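Local structure of YECBM32 (Yersinia enterocolitica, 2JDA) at residues R69-S74 with S126-I131. The protein binds polygalacturonic acid, the backbone of pectin, as a periplasmic carbohydrate-binding module with a calcium-bearing beta-sandwich fold. Residues are numbered along the deposited sequence; the frame is centred on the assembly and turned at random.
Sequences RKLKFS and SAINEI. With CA (calcium ion), chain C.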
# COMPACT_ATOMS: atom_id res chain seq x y z
N ARG A 69 12.44 -9.81 -0.05
CA ARG A 69 11.15 -10.20 0.44
C ARG A 69 10.07 -9.69 -0.52
O ARG A 69 10.00 -8.47 -0.77
CB ARG A 69 10.86 -9.55 1.80
CG ARG A 69 11.94 -9.79 2.81
CD ARG A 69 11.60 -9.23 4.13
NE ARG A 69 12.66 -9.51 5.08
CZ ARG A 69 12.67 -9.04 6.32
NH1 ARG A 69 11.68 -8.29 6.76
NH2 ARG A 69 13.69 -9.34 7.11
N LYS A 70 9.24 -10.61 -1.01
CA LYS A 70 8.09 -10.25 -1.85
C LYS A 70 6.83 -10.27 -1.00
O LYS A 70 6.49 -11.27 -0.40
CB LYS A 70 7.93 -11.27 -2.98
CG LYS A 70 9.05 -11.27 -3.98
CD LYS A 70 8.64 -11.96 -5.25
CE LYS A 70 9.04 -13.34 -5.24
NZ LYS A 70 10.34 -13.39 -5.98
N LEU A 71 6.14 -9.15 -0.94
CA LEU A 71 4.94 -8.97 -0.14
C LEU A 71 3.74 -9.44 -0.94
O LEU A 71 3.58 -9.06 -2.11
CB LEU A 71 4.78 -7.48 0.19
CG LEU A 71 3.53 -7.08 0.96
CD1 LEU A 71 3.57 -7.58 2.35
CD2 LEU A 71 3.42 -5.57 0.92
N LYS A 72 2.91 -10.24 -0.30
CA LYS A 72 1.67 -10.72 -0.86
C LYS A 72 0.57 -9.79 -0.38
O LYS A 72 0.47 -9.53 0.83
CB LYS A 72 1.38 -12.13 -0.40
CG LYS A 72 2.47 -13.09 -0.69
CD LYS A 72 2.15 -14.48 -0.13
CE LYS A 72 3.39 -15.28 0.26
NZ LYS A 72 3.01 -15.92 1.57
N PHE A 73 -0.28 -9.29 -1.28
CA PHE A 73 -1.31 -8.36 -0.93
C PHE A 73 -2.41 -8.24 -1.94
O PHE A 73 -2.26 -8.67 -3.08
CB PHE A 73 -0.70 -6.96 -0.66
CG PHE A 73 -0.16 -6.25 -1.89
CD1 PHE A 73 -0.81 -5.13 -2.42
CD2 PHE A 73 0.97 -6.69 -2.55
CE1 PHE A 73 -0.33 -4.53 -3.53
CE2 PHE A 73 1.43 -6.08 -3.69
CZ PHE A 73 0.77 -4.96 -4.15
N SER A 74 -3.51 -7.62 -1.51
CA SER A 74 -4.66 -7.27 -2.31
C SER A 74 -5.00 -5.80 -2.11
O SER A 74 -4.70 -5.27 -1.06
CB SER A 74 -5.88 -8.15 -1.97
OG SER A 74 -5.58 -9.51 -2.22
N SER A 126 4.27 -8.08 7.25
CA SER A 126 3.99 -7.17 6.15
C SER A 126 4.60 -5.85 6.51
O SER A 126 4.29 -5.30 7.56
CB SER A 126 2.47 -7.02 5.97
OG SER A 126 1.84 -8.25 5.62
N ALA A 127 5.49 -5.31 5.68
CA ALA A 127 6.18 -4.09 6.03
C ALA A 127 6.29 -3.20 4.78
O ALA A 127 6.79 -3.65 3.75
CB ALA A 127 7.56 -4.40 6.63
N ILE A 128 5.83 -1.97 4.88
CA ILE A 128 5.75 -1.04 3.76
C ILE A 128 6.37 0.29 4.17
O ILE A 128 5.92 0.89 5.13
CB ILE A 128 4.31 -0.88 3.23
CG1 ILE A 128 3.75 -2.23 2.78
CG2 ILE A 128 4.30 0.10 2.12
CD1 ILE A 128 2.22 -2.26 2.47
N ASN A 129 7.38 0.72 3.43
CA ASN A 129 8.02 2.00 3.74
C ASN A 129 7.15 3.19 3.35
O ASN A 129 7.07 4.20 4.08
CB ASN A 129 9.36 2.13 3.02
CG ASN A 129 10.39 1.09 3.42
OD1 ASN A 129 10.35 0.51 4.50
ND2 ASN A 129 11.36 0.82 2.50
N GLU A 130 6.50 3.11 2.19
CA GLU A 130 5.75 4.24 1.68
C GLU A 130 4.74 3.75 0.64
O GLU A 130 4.93 2.77 -0.09
CB GLU A 130 6.72 5.24 1.04
CG GLU A 130 6.23 6.64 1.01
CD GLU A 130 6.11 7.35 2.36
OE1 GLU A 130 6.71 7.06 3.45
OE2 GLU A 130 5.28 8.21 2.32
N ILE A 131 3.60 4.42 0.66
CA ILE A 131 2.59 4.31 -0.36
C ILE A 131 2.16 5.71 -0.74
O ILE A 131 2.00 6.59 0.09
CB ILE A 131 1.42 3.49 0.16
CG1 ILE A 131 0.49 3.05 -0.94
CG2 ILE A 131 0.72 4.19 1.20
CD1 ILE A 131 -0.03 1.61 -0.64
CA CA C . 7.53 6.05 5.52
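Where L71 meets S126 and I128, strands 71-74 and 126-128 run almost perpendicular, at 85° with their axes 8.0 Å apart, and no hydrogen bond joins them. The L71 CG stands anti to the backbone N (chi1 177°), which carries it toward the other strand, and chi2 of 69° splits the methyls between two residues: CD1 lies 3.8 Å from both CB and OG of S126, while CD2 lies 3.8 Å from CG1 of I128 and equally near its CD1. The L71 and I128 side chains cross at about a right angle. The S126 hydroxyl offers L71 only van der Waals contact; its polar partner is G119, on the strand next to 71-78. Beyond I128 the chain turns through a classic beta bulge, N129 and E130 both facing V62. There N129 O and E130 OE1 each bind the calcium ion at 2.4 Å, with N28, D31, D33 and T36 supplying further ligands; E130 OE2 is hydrogen-bonded to G32 N. L71 thus joins the two sheets of the beta sandwich just before the bulge of strand 125-133 that carries two calcium ligands, and this buried contact rests on van der Waals packing.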